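Local coordinates for protein urocanate hydratase (Paenibacillus sp. Soil724D2, PDB 7NED) that catalyses the hydration of thiourocanate, with NAD+ as bound cofactor, as a step in the bacterial breakdown of ergothioneine, at residues Ile160-Leu165 / Ile183-Val188; Gly16-Ala21 / Val497-Thr502; Gly134-Thr139 / Gly169-Leu174. One frame throughout, in Å; residues are numbered along the deposited sequence.

Contact 1. Residues Ile160-Leu165 / Ile183-Val188; sequences ILTAGL and ILCVEV. With NAD (nicotinamide-adenine-dinucleotide), chain C.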
loop_
_atom_site.group_PDB
_atom_site.type_symbol
_atom_site.label_atom_id
_atom_site.label_comp_id
_atom_site.label_asym_id
_atom_site.label_seq_id
_atom_site.Cartn_x
_atom_site.Cartn_y
_atom_site.Cartn_z
ATOM N N ILE A 160 29.640 2.949 -25.389
ATOM C CA ILE A 160 28.312 2.797 -24.806
ATOM C C ILE A 160 27.311 3.381 -25.789
ATOM O O ILE A 160 27.496 4.490 -26.306
ATOM C CB ILE A 160 28.208 3.504 -23.445
ATOM C CG1 ILE A 160 29.255 2.969 -22.466
ATOM C CG2 ILE A 160 26.761 3.319 -22.847
ATOM C CD1 ILE A 160 29.329 3.813 -21.217
ATOM N N LEU A 161 26.260 2.638 -26.062
ATOM C CA LEU A 161 25.159 3.138 -26.853
ATOM C C LEU A 161 23.949 3.217 -25.946
ATOM O O LEU A 161 23.638 2.243 -25.274
ATOM C CB LEU A 161 24.862 2.214 -28.022
ATOM C CG LEU A 161 23.571 2.509 -28.781
ATOM C CD1 LEU A 161 23.696 3.801 -29.590
ATOM C CD2 LEU A 161 23.218 1.299 -29.663
ATOM N N THR A 162 23.253 4.348 -25.964
ATOM C CA THR A 162 21.993 4.407 -25.232
ATOM C C THR A 162 21.050 5.356 -25.958
ATOM O O THR A 162 21.370 5.879 -27.032
ATOM C CB THR A 162 22.221 4.819 -23.774
ATOM O OG1 THR A 162 20.978 4.716 -23.057
ATOM C CG2 THR A 162 22.738 6.243 -23.682
ATOM N N ALA A 163 19.891 5.619 -25.343
ATOM C CA ALA A 163 18.946 6.541 -25.950
ATOM C C ALA A 163 18.185 7.255 -24.841
ATOM O O ALA A 163 18.087 6.761 -23.711
ATOM C CB ALA A 163 17.965 5.800 -26.871
ATOM N N GLY A 164 17.634 8.419 -25.187
ATOM C CA GLY A 164 16.830 9.172 -24.263
ATOM C C GLY A 164 17.629 10.209 -23.502
ATOM O O GLY A 164 18.479 9.864 -22.685
ATOM N N LEU A 165 17.355 11.482 -23.762
ATOM C CA LEU A 165 18.007 12.555 -23.024
ATOM C C LEU A 165 16.977 13.426 -22.307
ATOM O O LEU A 165 17.050 14.664 -22.382
ATOM C CB LEU A 165 18.842 13.416 -23.958
ATOM C CG LEU A 165 20.046 12.713 -24.603
ATOM C CD1 LEU A 165 20.761 13.669 -25.586
ATOM C CD2 LEU A 165 21.011 12.254 -23.490
ATOM N N ILE A 183 30.346 7.646 -25.363
ATOM C CA ILE A 183 28.927 7.319 -25.218
ATOM C C ILE A 183 28.130 8.059 -26.295
ATOM O O ILE A 183 28.235 9.279 -26.437
ATOM C CB ILE A 183 28.412 7.642 -23.797
ATOM C CG1 ILE A 183 26.946 7.155 -23.631
ATOM C CG2 ILE A 183 28.597 9.115 -23.441
ATOM C CD1 ILE A 183 26.458 7.051 -22.130
ATOM N N LEU A 184 27.339 7.301 -27.048
ATOM C CA LEU A 184 26.412 7.820 -28.047
ATOM C C LEU A 184 24.982 7.752 -27.500
ATOM O O LEU A 184 24.500 6.671 -27.162
ATOM C CB LEU A 184 26.519 6.993 -29.328
ATOM C CG LEU A 184 25.637 7.408 -30.502
ATOM C CD1 LEU A 184 25.837 8.908 -30.827
ATOM C CD2 LEU A 184 25.895 6.499 -31.714
ATOM N N CYS A 185 24.299 8.896 -27.443
ATOM C CA CYS A 185 22.930 8.967 -26.925
ATOM C C CYS A 185 21.980 9.366 -28.040
ATOM O O CYS A 185 22.060 10.492 -28.555
ATOM C CB CYS A 185 22.848 9.971 -25.787
ATOM S SG CYS A 185 24.051 9.624 -24.481
ATOM N N VAL A 186 21.099 8.442 -28.429
ATOM C CA VAL A 186 20.096 8.705 -29.454
ATOM C C VAL A 186 18.892 9.358 -28.796
ATOM O O VAL A 186 18.351 8.833 -27.811
ATOM C CB VAL A 186 19.674 7.410 -30.173
ATOM C CG1 VAL A 186 18.711 7.723 -31.311
ATOM C CG2 VAL A 186 20.869 6.620 -30.662
ATOM N N GLU A 187 18.449 10.480 -29.361
ATOM C CA GLU A 187 17.333 11.240 -28.818
ATOM C C GLU A 187 16.505 11.796 -29.979
ATOM O O GLU A 187 17.070 12.316 -30.947
ATOM C CB GLU A 187 17.866 12.347 -27.887
ATOM C CG GLU A 187 16.906 13.460 -27.563
ATOM C CD GLU A 187 15.634 12.971 -26.843
ATOM O OE1 GLU A 187 15.708 12.363 -25.730
ATOM O OE2 GLU A 187 14.542 13.205 -27.400
ATOM N N VAL A 188 15.198 11.651 -29.934
ATOM C CA VAL A 188 14.380 12.110 -31.038
ATOM C C VAL A 188 14.152 13.596 -31.124
ATOM O O VAL A 188 13.945 14.087 -32.171
ATOM C CB VAL A 188 12.983 11.469 -31.078
ATOM C CG1 VAL A 188 13.040 10.057 -31.560
ATOM C CG2 VAL A 188 12.266 11.625 -29.763
HETATM P PA NAD C . 11.516 11.701 -20.133
HETATM O O1A NAD C . 10.189 11.319 -20.785
HETATM O O2A NAD C . 11.858 13.024 -19.577
HETATM O O5B NAD C . 12.585 11.597 -21.444
HETATM C C5B NAD C . 12.380 10.514 -22.260
HETATM C C4B NAD C . 13.276 10.834 -23.544
HETATM O O4B NAD C . 13.176 9.848 -24.533
HETATM C C3B NAD C . 12.641 12.146 -24.108
HETATM O O3B NAD C . 13.616 13.080 -24.324
HETATM C C2B NAD C . 12.018 11.665 -25.455
HETATM O O2B NAD C . 12.152 12.585 -26.476
HETATM C C1B NAD C . 12.991 10.538 -25.785
HETATM N N9A NAD C . 12.451 9.506 -26.671
HETATM C C8A NAD C . 11.175 8.956 -26.717
HETATM N N7A NAD C . 11.038 8.045 -27.649
HETATM C C5A NAD C . 12.292 7.961 -28.240
HETATM C C6A NAD C . 12.797 7.182 -29.304
HETATM N N6A NAD C . 12.024 6.278 -29.947
HETATM N N1A NAD C . 14.100 7.314 -29.682
HETATM C C2A NAD C . 14.816 8.256 -29.020
HETATM N N3A NAD C . 14.475 9.063 -28.002
HETATM C C4A NAD C . 13.187 8.888 -27.638
HETATM O O3 NAD C . 11.757 10.402 -19.290
HETATM P PN NAD C . 12.895 10.378 -18.173
HETATM O O1N NAD C . 12.675 11.023 -16.836
HETATM O O2N NAD C . 14.227 10.494 -18.883
HETATM O O5D NAD C . 12.941 8.723 -17.693
HETATM C C5D NAD C . 13.163 7.818 -18.788
HETATM C C4D NAD C . 13.023 6.408 -18.282
HETATM O O4D NAD C . 13.774 6.212 -17.098
HETATM C C3D NAD C . 11.478 6.344 -17.811
HETATM O O3D NAD C . 10.877 5.112 -18.191
HETATM C C2D NAD C . 11.564 6.409 -16.241
HETATM O O2D NAD C . 10.642 5.659 -15.562
HETATM C C1D NAD C . 12.866 5.546 -16.254
HETATM N N1N NAD C . 13.524 5.280 -14.968
HETATM C C2N NAD C . 12.775 4.409 -14.201
HETATM C C3N NAD C . 13.237 3.962 -12.974
HETATM C C7N NAD C . 12.296 3.047 -12.177
HETATM O O7N NAD C . 12.676 2.229 -11.340
HETATM N N7N NAD C . 10.936 3.215 -12.373
HETATM C C4N NAD C . 14.500 4.416 -12.571
HETATM C C5N NAD C . 15.228 5.280 -13.387
HETATM C C6N NAD C . 14.730 5.707 -14.631
#
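Ile160 O and Leu184 N begin a ladder of four backbone hydrogen bonds, each 2.8-2.9 Å, that runs through Thr162 N to Leu184 O and Val186 N to Thr162 O and ends at Gly164 N to Val186 O. The strands lie parallel in the sheet. On one face Ile160 CG2 meets Ile183 CD1 at 3.8 Å and Thr162 CG2 touches Cys185 SG; on the other, Leu161 runs alongside Leu184, CD1 against CD2.

Past the last rung, Glu187 takes over. Its CB rests on Leu165 CD1 and CG, and its CG on Leu165 CB. CG stands anti to the backbone N (chi1 163°), and a bend at chi2 (61°) turns the carboxylate back across the strand ends. There OE1 accepts from Leu165 N at 2.7 Å through its anti lone pair. OE1 also accepts from NAD O3B at 2.6 Å. OE2 takes NAD O2B, also at 2.6 Å, and the backbone N of Ser189. Two bonds on each oxygen should hold the carboxylate firmly against rotation. An acidic residue ending the second strand and gripping both adenosine ribose hydroxyls is the hallmark of the NAD-binding Rossmann beta-alpha-beta unit.

Contact 2. Residues Gly16-Ala21 / Val497-Thr502; sequences GWRQEA and VADGST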
loop_
_atom_site.group_PDB
_atom_site.type_symbol
_atom_site.label_atom_id
_atom_site.label_comp_id
_atom_site.label_asym_id
_atom_site.label_seq_id
_atom_site.Cartn_x
_atom_site.Cartn_y
_atom_site.Cartn_z
ATOM N N GLY A 16 7.139 27.991 9.515
ATOM C CA GLY A 16 8.431 27.499 9.955
ATOM C C GLY A 16 9.221 26.933 8.791
ATOM O O GLY A 16 8.729 26.827 7.662
ATOM N N TRP A 17 10.457 26.554 9.077
ATOM C CA TRP A 17 11.356 26.103 8.017
ATOM C C TRP A 17 11.072 24.672 7.579
ATOM O O TRP A 17 11.402 24.297 6.449
ATOM C CB TRP A 17 12.817 26.207 8.467
ATOM C CG TRP A 17 13.423 27.491 7.974
ATOM C CD1 TRP A 17 13.693 28.607 8.717
ATOM C CD2 TRP A 17 13.780 27.813 6.613
ATOM N NE1 TRP A 17 14.208 29.610 7.898
ATOM C CE2 TRP A 17 14.269 29.144 6.610
ATOM C CE3 TRP A 17 13.756 27.098 5.406
ATOM C CZ2 TRP A 17 14.727 29.780 5.433
ATOM C CZ3 TRP A 17 14.212 27.750 4.224
ATOM C CH2 TRP A 17 14.686 29.061 4.267
ATOM N N ARG A 18 10.490 23.851 8.445
ATOM C CA ARG A 18 10.111 22.529 7.971
ATOM C C ARG A 18 9.032 22.654 6.913
ATOM O O ARG A 18 9.076 21.968 5.887
ATOM C CB ARG A 18 9.646 21.655 9.149
ATOM C CG ARG A 18 10.764 21.415 10.137
ATOM C CD ARG A 18 10.307 20.700 11.408
ATOM N NE ARG A 18 9.714 19.413 11.099
ATOM C CZ ARG A 18 8.985 18.703 11.962
ATOM N NH1 ARG A 18 8.768 19.172 13.195
ATOM N NH2 ARG A 18 8.477 17.532 11.592
ATOM N N GLN A 19 8.060 23.542 7.130
ATOM C CA GLN A 19 7.016 23.712 6.140
ATOM C C GLN A 19 7.581 24.392 4.894
ATOM O O GLN A 19 7.302 23.981 3.761
ATOM C CB GLN A 19 5.875 24.544 6.721
ATOM C CG GLN A 19 5.240 23.984 8.028
ATOM C CD GLN A 19 5.916 24.509 9.280
ATOM O OE1 GLN A 19 7.141 24.582 9.368
ATOM N NE2 GLN A 19 5.113 24.892 10.255
ATOM N N GLU A 20 8.387 25.424 5.096
ATOM C CA GLU A 20 8.986 26.125 3.960
ATOM C C GLU A 20 9.799 25.170 3.084
ATOM O O GLU A 20 9.817 25.291 1.844
ATOM C CB GLU A 20 9.863 27.258 4.486
ATOM C CG GLU A 20 10.556 28.089 3.392
ATOM C CD GLU A 20 9.618 29.121 2.740
ATOM O OE1 GLU A 20 8.626 29.531 3.387
ATOM O OE2 GLU A 20 9.895 29.552 1.589
ATOM N N ALA A 21 10.506 24.227 3.715
ATOM C CA ALA A 21 11.340 23.304 2.959
ATOM C C ALA A 21 10.494 22.505 1.981
ATOM O O ALA A 21 10.836 22.388 0.794
ATOM C CB ALA A 21 12.115 22.374 3.904
ATOM N N VAL A 497 13.907 17.396 6.977
ATOM C CA VAL A 497 14.378 18.781 6.939
ATOM C C VAL A 497 15.372 18.935 8.071
ATOM O O VAL A 497 15.016 18.781 9.247
ATOM C CB VAL A 497 13.232 19.791 7.075
ATOM C CG1 VAL A 497 13.806 21.236 6.990
ATOM C CG2 VAL A 497 12.164 19.536 6.024
ATOM N N ALA A 498 16.615 19.199 7.716
ATOM C CA ALA A 498 17.658 19.503 8.693
ATOM C C ALA A 498 17.647 21.017 8.869
ATOM O O ALA A 498 18.346 21.749 8.163
ATOM C CB ALA A 498 19.011 18.993 8.213
ATOM N N ASP A 499 16.806 21.492 9.781
ATOM C CA ASP A 499 16.645 22.916 10.013
ATOM C C ASP A 499 17.512 23.420 11.150
ATOM O O ASP A 499 17.371 24.575 11.555
ATOM C CB ASP A 499 15.161 23.265 10.272
ATOM C CG ASP A 499 14.616 22.648 11.546
ATOM O OD1 ASP A 499 15.366 21.940 12.260
ATOM O OD2 ASP A 499 13.419 22.897 11.858
ATOM N N GLY A 500 18.417 22.602 11.653
ATOM C CA GLY A 500 19.321 23.029 12.688
ATOM C C GLY A 500 18.892 22.758 14.116
ATOM O O GLY A 500 19.751 22.759 15.005
ATOM N N SER A 501 17.598 22.518 14.381
ATOM C CA SER A 501 17.175 22.386 15.772
ATOM C C SER A 501 17.669 21.085 16.369
ATOM O O SER A 501 17.908 20.098 15.672
ATOM C CB SER A 501 15.651 22.432 15.902
ATOM O OG SER A 501 15.094 21.230 15.389
ATOM N N THR A 502 17.771 21.070 17.701
ATOM C CA THR A 502 18.124 19.829 18.370
ATOM C C THR A 502 17.013 18.804 18.242
ATOM O O THR A 502 17.287 17.606 18.162
ATOM C CB THR A 502 18.432 20.078 19.844
ATOM O OG1 THR A 502 17.316 20.748 20.433
ATOM C CG2 THR A 502 19.677 20.950 19.964
#
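Mainly van der Waals packing, with Val497 on Ala21 at its apolar centre, sets Trp17, Arg18 and Ala21, at the start of helix 17-31, against Val497 at the end of strand 490-498 and Asp499 just beyond it, and so joins two parts of the chain more than 470 residues apart. Val497 CG2 lies 3.5 Å from Ala21 CB and its CG1 3.7 Å from the same methyl, so that Ala21 sits against both branches. The two branches also reach the helix backbone, CG1 at Trp17 O and CG2 at Arg18 O.

Further along, Asp499 CB meets Trp17 CB, while Asp499 OD2 lies 3.5 Å from Arg18 CG. Here the aliphatic part of the arginine does the touching. A bend at chi3 (59°) carries the guanidinium past the carboxylate, whose plane stands 88° to it, and Arg18 NE stays 5.1 Å from Asp499 OD2. The guanidinium instead forms salt bridges with Asp474 and Glu67. Asp474 also accepts from the backbone N of Val497, and thereby ties the helix to the strand indirectly.

Asp499 OD1 is hydrogen-bonded to Ser504 OG. It also receives Ser501 N at 3.1 Å from above the carboxylate plane, and this backbone bond closes an Asx turn that leads from the strand to Ser501, the N-cap of helix 502-525; the N-terminal helix packs against this strand-to-helix turn.

Contact 3. Residues Gly134-Thr139 / Gly169-Leu174; sequences GVIQGT and GGAQPL. With URO ((2E)-3-(1H-imidazol-4-yl)acrylic acid), chain B.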
loop_
_atom_site.group_PDB
_atom_site.type_symbol
_atom_site.label_atom_id
_atom_site.label_comp_id
_atom_site.label_asym_id
_atom_site.label_seq_id
_atom_site.Cartn_x
_atom_site.Cartn_y
_atom_site.Cartn_z
ATOM N N GLY A 134 19.852 13.554 -9.820
ATOM C CA GLY A 134 19.324 12.544 -8.914
ATOM C C GLY A 134 19.702 11.137 -9.322
ATOM O O GLY A 134 19.930 10.275 -8.460
ATOM N N VAL A 135 19.815 10.886 -10.633
ATOM C CA VAL A 135 20.087 9.548 -11.126
ATOM C C VAL A 135 21.529 9.387 -11.600
ATOM O O VAL A 135 21.932 8.276 -11.968
ATOM C CB VAL A 135 19.097 9.172 -12.258
ATOM C CG1 VAL A 135 19.452 9.899 -13.567
ATOM C CG2 VAL A 135 19.026 7.665 -12.476
ATOM N N ILE A 136 22.329 10.449 -11.604
ATOM C CA ILE A 136 23.597 10.324 -12.328
ATOM C C ILE A 136 24.568 9.385 -11.604
ATOM O O ILE A 136 25.279 8.614 -12.252
ATOM C CB ILE A 136 24.223 11.701 -12.625
ATOM C CG1 ILE A 136 25.428 11.521 -13.546
ATOM C CG2 ILE A 136 24.642 12.418 -11.371
ATOM C CD1 ILE A 136 26.091 12.831 -13.859
ATOM N N GLN A 137 24.588 9.370 -10.265
ATOM C CA GLN A 137 25.552 8.473 -9.615
ATOM C C GLN A 137 25.159 7.017 -9.793
ATOM O O GLN A 137 26.030 6.154 -9.931
ATOM C CB GLN A 137 25.706 8.747 -8.113
ATOM C CG GLN A 137 26.833 7.830 -7.576
ATOM C CD GLN A 137 27.245 8.075 -6.114
ATOM O OE1 GLN A 137 26.680 8.902 -5.416
ATOM N NE2 GLN A 137 28.236 7.316 -5.655
ATOM N N GLY A 138 23.863 6.719 -9.745
ATOM C CA GLY A 138 23.404 5.358 -10.020
ATOM C C GLY A 138 23.881 4.870 -11.376
ATOM O O GLY A 138 24.428 3.783 -11.509
ATOM N N THR A 139 23.699 5.688 -12.397
ATOM C CA THR A 139 24.111 5.281 -13.737
ATOM C C THR A 139 25.625 5.122 -13.819
ATOM O O THR A 139 26.143 4.177 -14.430
ATOM C CB THR A 139 23.617 6.331 -14.738
ATOM O OG1 THR A 139 22.194 6.505 -14.541
ATOM C CG2 THR A 139 23.889 5.895 -16.179
ATOM N N GLY A 169 17.213 10.345 -18.420
ATOM C CA GLY A 169 18.137 9.956 -19.491
ATOM C C GLY A 169 19.230 10.971 -19.759
ATOM O O GLY A 169 20.350 10.609 -20.156
ATOM N N GLY A 170 18.941 12.245 -19.538
ATOM C CA GLY A 170 19.940 13.272 -19.750
ATOM C C GLY A 170 21.184 13.117 -18.889
ATOM O O GLY A 170 22.216 13.723 -19.198
ATOM N N ALA A 171 21.117 12.318 -17.809
ATOM C CA ALA A 171 22.303 12.075 -16.993
ATOM C C ALA A 171 23.281 11.113 -17.656
ATOM O O ALA A 171 24.443 11.025 -17.234
ATOM C CB ALA A 171 21.907 11.506 -15.630
ATOM N N GLN A 172 22.830 10.355 -18.639
ATOM C CA GLN A 172 23.661 9.270 -19.146
ATOM C C GLN A 172 24.943 9.775 -19.801
ATOM O O GLN A 172 25.999 9.166 -19.573
ATOM C CB GLN A 172 22.841 8.426 -20.130
ATOM C CG GLN A 172 21.684 7.676 -19.532
ATOM C CD GLN A 172 20.890 6.988 -20.608
ATOM O OE1 GLN A 172 20.954 5.764 -20.763
ATOM N NE2 GLN A 172 20.206 7.788 -21.434
ATOM N N PRO A 173 24.931 10.824 -20.616
ATOM C CA PRO A 173 26.199 11.231 -21.248
ATOM C C PRO A 173 27.250 11.622 -20.231
ATOM O O PRO A 173 28.434 11.309 -20.415
ATOM C CB PRO A 173 25.792 12.415 -22.155
ATOM C CG PRO A 173 24.435 12.820 -21.687
ATOM C CD PRO A 173 23.786 11.593 -21.126
ATOM N N LEU A 174 26.850 12.301 -19.150
ATOM C CA LEU A 174 27.828 12.674 -18.142
ATOM C C LEU A 174 28.269 11.469 -17.318
ATOM O O LEU A 174 29.451 11.335 -16.993
ATOM C CB LEU A 174 27.270 13.762 -17.253
ATOM C CG LEU A 174 28.259 14.496 -16.384
ATOM C CD1 LEU A 174 29.510 15.044 -17.186
ATOM C CD2 LEU A 174 27.505 15.637 -15.724
HETATM O OAA URO B . 16.061 10.400 -9.013
HETATM C CAI URO B . 14.808 10.713 -9.177
HETATM O OAB URO B . 14.347 11.721 -8.811
HETATM C CAC URO B . 13.901 9.749 -9.821
HETATM C CAD URO B . 14.360 8.594 -10.225
HETATM C CAJ URO B . 13.352 7.800 -10.822
HETATM C CAF URO B . 13.508 6.694 -11.604
HETATM N NAH URO B . 12.311 6.308 -12.146
HETATM C CAE URO B . 11.439 7.175 -11.684
HETATM N NAG URO B . 12.017 8.097 -10.883
#
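Ile136 and Ala171 bring their backbones close, with CA atoms 5.1 Å apart, and the methyl of Ala171 packs directly on the helix. Ala171 CB lies 3.6 Å from Val135 CG1 and 3.8 Å from Ile136 CB, between two successive side chains of helix 133-150. Ile136 is fully extended, with chi1 and chi2 both near 180°, which carries CD1 past Ala171 O and sets it against Leu174 CB, CG and CD2, the last at 3.7 Å. An alanine in place of Ile136 would probably open a gap beside Leu174, which would lose its contact with CD1.

Gly169 O accepts from both Gln172 N, at 2.9 Å, and Gln172 NE2, at 3.1 Å, which approach from opposite faces of the carbonyl plane. NE2 is also hydrogen-bonded to Ala163 O, and OE1 to Thr162 OG1, of strand 159-163. These bonds are likely to steady the turn whose Gly169 N is hydrogen-bonded to an NAD phosphate oxygen. Gly134 C lies 3.7 Å from urocanate OAA, where a CB would clash. Helix 133-150 thus packs on the glycine-rich turn and the start of helix 172-178, while Trp383 of helix 378-390 and Ile400 of strand 398-400 cover Ile136.

Contacts 1 and 3 adjoin, their centres about 12 Å apart, and Gln172 of contact 3 bridges to strand 159-163 of contact 1: its OE1 lies 2.5 Å from Thr162 OG1, probably a hydrogen bond, and its NE2 3.3 Å from Ala163 O. Between them they hold two parts of the cofactor, contact 1 the adenosine ribose and contact 3 the pyrophosphate, through Gly169 N, with the side chain of Val135 about 5 Å from NAD. Contact 3 also reaches urocanate, whereas Gly164 of contact 1 is about 13 Å from it. Contact 2 is remote, its centre about 40 Å from that of contact 1 and about 29 Å from that of contact 3, and packs the N-terminal helix on the end of strand 490-498 of the mixed sheet.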